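Local coordinates for 3-hydroxyacyl-CoA dehydrogenase type-2 (Mycobacterium avium, PDB 3PPI), which probably catalyses the NAD-dependent oxidation of 3-hydroxyacyl-CoA to 3-oxoacyl-CoA, as a member of the short-chain dehydrogenase/reductase family, at residues G40-A45 and G247-F252; A107-G112 and L169-S174. All coordinates share one frame; numbering follows the deposited sequence.

Contact 1 of 2, residues G40-A45 and G247-F252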
loop_
_atom_site.group_PDB
_atom_site.type_symbol
_atom_site.label_atom_id
_atom_site.label_comp_id
_atom_site.label_asym_id
_atom_site.label_seq_id
_atom_site.Cartn_x
_atom_site.Cartn_y
_atom_site.Cartn_z
ATOM N N GLY A 40 28.734 -6.614 10.914
ATOM C CA GLY A 40 28.065 -6.223 12.152
ATOM C C GLY A 40 26.559 -6.097 12.033
ATOM O O GLY A 40 26.011 -6.185 10.953
ATOM N N GLY A 41 25.903 -5.912 13.172
ATOM C CA GLY A 41 24.487 -5.596 13.225
ATOM C C GLY A 41 23.615 -6.664 12.589
ATOM O O GLY A 41 23.781 -7.854 12.850
ATOM N N LEU A 42 22.696 -6.231 11.736
ATOM C CA LEU A 42 21.750 -7.137 11.115
ATOM C C LEU A 42 22.472 -8.154 10.228
ATOM O O LEU A 42 22.129 -9.327 10.202
ATOM C CB LEU A 42 20.744 -6.349 10.272
ATOM C CG LEU A 42 19.929 -5.264 10.958
ATOM C CD1 LEU A 42 18.901 -4.655 9.936
ATOM C CD2 LEU A 42 19.236 -5.815 12.211
ATOM N N GLY A 43 23.460 -7.678 9.478
ATOM C CA GLY A 43 24.227 -8.538 8.585
ATOM C C GLY A 43 25.004 -9.619 9.319
ATOM O O GLY A 43 25.028 -10.762 8.880
ATOM N N GLU A 44 25.637 -9.263 10.436
ATOM C CA GLU A 44 26.348 -10.256 11.239
ATOM C C GLU A 44 25.402 -11.369 11.692
ATOM O O GLU A 44 25.738 -12.555 11.589
ATOM C CB GLU A 44 27.032 -9.607 12.453
ATOM C CG GLU A 44 27.624 -10.598 13.448
ATOM C CD GLU A 44 28.268 -9.921 14.661
ATOM O OE1 GLU A 44 28.382 -8.678 14.680
ATOM O OE2 GLU A 44 28.658 -10.645 15.602
ATOM N N ALA A 45 24.226 -10.999 12.186
ATOM C CA ALA A 45 23.282 -12.005 12.679
ATOM C C ALA A 45 22.842 -12.935 11.531
ATOM O O ALA A 45 22.655 -14.149 11.717
ATOM C CB ALA A 45 22.078 -11.331 13.340
ATOM N N GLY A 247 13.766 -4.328 17.562
ATOM C CA GLY A 247 13.904 -5.693 17.036
ATOM C C GLY A 247 15.348 -6.140 17.126
ATOM O O GLY A 247 16.276 -5.316 17.073
ATOM N N THR A 248 15.562 -7.440 17.312
ATOM C CA THR A 248 16.927 -7.927 17.404
ATOM C C THR A 248 17.501 -8.285 16.036
ATOM O O THR A 248 16.766 -8.677 15.114
ATOM C CB THR A 248 17.047 -9.141 18.335
ATOM O OG1 THR A 248 16.357 -10.252 17.757
ATOM C CG2 THR A 248 16.477 -8.829 19.720
ATOM N N PRO A 249 18.831 -8.197 15.900
ATOM C CA PRO A 249 19.466 -8.772 14.719
ATOM C C PRO A 249 19.064 -10.218 14.477
ATOM O O PRO A 249 18.849 -10.586 13.320
ATOM C CB PRO A 249 20.956 -8.656 15.032
ATOM C CG PRO A 249 21.027 -7.421 15.927
ATOM C CD PRO A 249 19.824 -7.588 16.814
ATOM N N ASP A 250 18.924 -11.027 15.526
ATOM C CA ASP A 250 18.519 -12.431 15.320
ATOM C C ASP A 250 17.117 -12.558 14.720
ATOM O O ASP A 250 16.862 -13.489 13.942
ATOM C CB ASP A 250 18.582 -13.249 16.607
ATOM C CG ASP A 250 20.006 -13.642 16.983
ATOM O OD1 ASP A 250 20.926 -13.546 16.144
ATOM O OD2 ASP A 250 20.196 -14.076 18.120
ATOM N N GLU A 251 16.210 -11.652 15.092
ATOM C CA GLU A 251 14.853 -11.637 14.478
ATOM C C GLU A 251 14.907 -11.304 13.000
ATOM O O GLU A 251 14.170 -11.893 12.190
ATOM C CB GLU A 251 13.902 -10.712 15.249
ATOM C CG GLU A 251 13.489 -11.335 16.609
ATOM C CD GLU A 251 13.008 -10.326 17.659
ATOM O OE1 GLU A 251 13.280 -9.108 17.552
ATOM O OE2 GLU A 251 12.351 -10.777 18.614
ATOM N N PHE A 252 15.777 -10.363 12.637
ATOM C CA PHE A 252 16.002 -10.031 11.239
ATOM C C PHE A 252 16.564 -11.243 10.490
ATOM O O PHE A 252 16.112 -11.569 9.395
ATOM C CB PHE A 252 16.978 -8.850 11.128
ATOM C CG PHE A 252 17.305 -8.474 9.716
ATOM C CD1 PHE A 252 16.560 -7.537 9.043
ATOM C CD2 PHE A 252 18.360 -9.086 9.049
ATOM C CE1 PHE A 252 16.858 -7.201 7.727
ATOM C CE2 PHE A 252 18.653 -8.759 7.746
ATOM C CZ PHE A 252 17.914 -7.801 7.089
HETATM O O HOH W 1 21.405 -15.113 13.856
#

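Contact 2 of 2, residues A107-G112 and L169-S174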
loop_
_atom_site.group_PDB
_atom_site.type_symbol
_atom_site.label_atom_id
_atom_site.label_comp_id
_atom_site.label_asym_id
_atom_site.label_seq_id
_atom_site.Cartn_x
_atom_site.Cartn_y
_atom_site.Cartn_z
ATOM N N ALA A 107 21.910 -14.283 -1.634
ATOM C CA ALA A 107 22.523 -13.081 -1.087
ATOM C C ALA A 107 21.511 -12.368 -0.201
ATOM O O ALA A 107 20.309 -12.390 -0.479
ATOM C CB ALA A 107 23.008 -12.163 -2.202
ATOM N N VAL A 108 22.006 -11.767 0.880
ATOM C CA VAL A 108 21.212 -10.875 1.701
ATOM C C VAL A 108 21.930 -9.527 1.685
ATOM O O VAL A 108 23.074 -9.431 2.110
ATOM C CB VAL A 108 21.035 -11.427 3.153
ATOM C CG1 VAL A 108 20.190 -10.482 3.968
ATOM C CG2 VAL A 108 20.415 -12.866 3.129
ATOM N N VAL A 109 21.268 -8.499 1.159
ATOM C CA VAL A 109 21.863 -7.172 0.993
ATOM C C VAL A 109 21.491 -6.353 2.223
ATOM O O VAL A 109 20.405 -5.790 2.299
ATOM C CB VAL A 109 21.368 -6.511 -0.306
ATOM C CG1 VAL A 109 22.104 -5.202 -0.571
ATOM C CG2 VAL A 109 21.533 -7.458 -1.477
ATOM N N ALA A 110 22.374 -6.321 3.209
ATOM C CA ALA A 110 22.017 -5.814 4.528
ATOM C C ALA A 110 22.940 -4.718 5.031
ATOM O O ALA A 110 22.970 -4.462 6.226
ATOM C CB ALA A 110 21.977 -6.975 5.543
ATOM N N HIS A 111 23.696 -4.077 4.144
ATOM C CA HIS A 111 24.522 -2.949 4.560
ATOM C C HIS A 111 23.629 -1.826 5.106
ATOM O O HIS A 111 22.615 -1.458 4.498
ATOM C CB HIS A 111 25.484 -2.474 3.451
ATOM C CG HIS A 111 24.825 -2.097 2.161
ATOM N ND1 HIS A 111 24.467 -3.027 1.209
ATOM C CD2 HIS A 111 24.503 -0.886 1.642
ATOM C CE1 HIS A 111 23.925 -2.409 0.173
ATOM N NE2 HIS A 111 23.920 -1.110 0.417
ATOM N N GLY A 112 24.009 -1.317 6.283
ATOM C CA GLY A 112 23.153 -0.440 7.088
ATOM C C GLY A 112 23.731 0.945 7.344
ATOM O O GLY A 112 24.546 1.458 6.569
ATOM N N LEU A 169 17.260 -13.909 -3.434
ATOM C CA LEU A 169 17.846 -12.691 -2.901
ATOM C C LEU A 169 16.907 -12.106 -1.852
ATOM O O LEU A 169 15.693 -12.198 -1.994
ATOM C CB LEU A 169 18.041 -11.649 -3.992
ATOM C CG LEU A 169 18.852 -12.026 -5.221
ATOM C CD1 LEU A 169 18.880 -10.836 -6.215
ATOM C CD2 LEU A 169 20.233 -12.493 -4.824
ATOM N N VAL A 170 17.499 -11.529 -0.808
ATOM C CA VAL A 170 16.807 -10.734 0.179
ATOM C C VAL A 170 17.467 -9.365 0.171
ATOM O O VAL A 170 18.666 -9.253 0.410
ATOM C CB VAL A 170 16.892 -11.351 1.586
ATOM C CG1 VAL A 170 16.222 -10.462 2.635
ATOM C CG2 VAL A 170 16.230 -12.731 1.570
ATOM N N LEU A 171 16.678 -8.340 -0.142
ATOM C CA LEU A 171 17.127 -6.959 -0.054
ATOM C C LEU A 171 16.630 -6.374 1.278
ATOM O O LEU A 171 15.687 -6.906 1.893
ATOM C CB LEU A 171 16.588 -6.153 -1.224
ATOM C CG LEU A 171 16.544 -6.817 -2.618
ATOM C CD1 LEU A 171 15.940 -5.843 -3.646
ATOM C CD2 LEU A 171 17.931 -7.282 -3.048
ATOM N N THR A 172 17.264 -5.297 1.732
ATOM C CA THR A 172 16.852 -4.629 2.956
ATOM C C THR A 172 16.409 -3.197 2.638
ATOM O O THR A 172 17.170 -2.383 2.099
ATOM C CB THR A 172 17.945 -4.623 4.026
ATOM O OG1 THR A 172 18.463 -5.946 4.221
ATOM C CG2 THR A 172 17.385 -4.102 5.369
ATOM N N ALA A 173 15.157 -2.909 2.965
ATOM C CA ALA A 173 14.627 -1.575 2.859
ATOM C C ALA A 173 14.543 -0.974 4.260
ATOM O O ALA A 173 15.526 -1.000 5.018
ATOM C CB ALA A 173 13.281 -1.622 2.187
ATOM N N SER A 174 13.373 -0.442 4.594
ATOM C CA SER A 174 13.059 0.154 5.896
ATOM C C SER A 174 11.622 0.607 5.794
ATOM O O SER A 174 11.139 0.913 4.686
ATOM C CB SER A 174 13.954 1.379 6.209
ATOM O OG SER A 174 13.427 2.152 7.292
#

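Contact 1 of 2, residues G40-A45 and G247-F252
CG of L42 stands beside its own backbone N (chi1 -57°), and the F252 ring lies beside its own carbonyl carbon, with CG opposite the backbone N (chi1 178°). This brings L42 CD1 over one face of the F252 ring. The two side chains cross at about a right angle. CD1 is 4.0 Å from the F252 centroid and 19° off the ring normal, a CH-pi contact offset toward the rim. The other methyl, L42 CD2, reaches CA of P249 at 3.9 Å. A45 CB sits 3.4 Å from P249 CB, tighter than usual van der Waals contact. No direct hydrogen bond joins the segments. One water bridges them, donating to A45 O at 2.7 Å and to D250 OD1 at 2.8 Å. T248 and E251 form a capping box at the start of helix 249-261: E251 N donates to T248 OG1 (3.0 Å), and T248 N to E251 OE1 (2.8 Å). R245 forms a salt bridge with E251. G40, with G37, belongs to a magnesium site. The contact packs the first turn of helix 41-52, at the probable Rossmann-type glycine-rich turn, against that of helix 249-261, with F252 resting on I215 and P217 of strand 210-217.

Contact 2 of 2, residues A107-G112 and L169-S174
A107 and L169 pair in parallel, with the two strand axes 4.7 Å apart and 7° from parallel. Backbone hydrogen bonds come first. V170 uses both its polar backbone atoms: its N donates to A107 O (3.0 Å), and its O accepts from V109 N (2.8 Å). CA-H...O contacts accompany them, one from V108 CA to V170 O at 3.3 Å. A side-chain bond follows at the strand ends. T172 OG1 donates to V109 O at 2.7 Å, coming from above the carbonyl plane, 39° out of it. Chi1 of -51° puts OG1 beside the T172 backbone N, within hydrogen-bonding distance of V109 O. T172 O in turn accepts from K191 NZ, which ties this strand end to helix 185-205. Apolar contacts divide between the two faces. On one, A107 CB meets L169 CD2 at 3.8 Å, and V109 CG2 meets L171 CD2 at 3.9 Å; V109 and L171 lie side by side. On the other, V108 and V170 point the same way, with V108 CG2 4.1 Å from V170 CB. The pair lies in the middle of the seven-stranded Rossmann-type sheet, between strands 31-36 and 210-217. Helix 130-156 covers A107 and V109, helix 185-205 covers L171, and helix 249-261 packs on V170 across the sheet.

Contacts 1 and 2 have centres 11 Å apart. Contact 1 joins residues near the two ends of the chain's fold, and both segments of contact 2 fall between them in sequence. Helices 41-52 and 249-261 lie on one face of the parallel sheet, over strands 103-109 and 167-172. The two contacts touch directly. F252 CZ of contact 1 lies 3.5 Å from T172 OG1 of contact 2, and G43 CA lies 4.1 Å from A110 CB. G43 of the glycine-rich pattern thus packs on A110, just past strand 103-109. In this family the dinucleotide binds at the C-terminal end of the sheet's strands, so the two contacts probably lie beside that site.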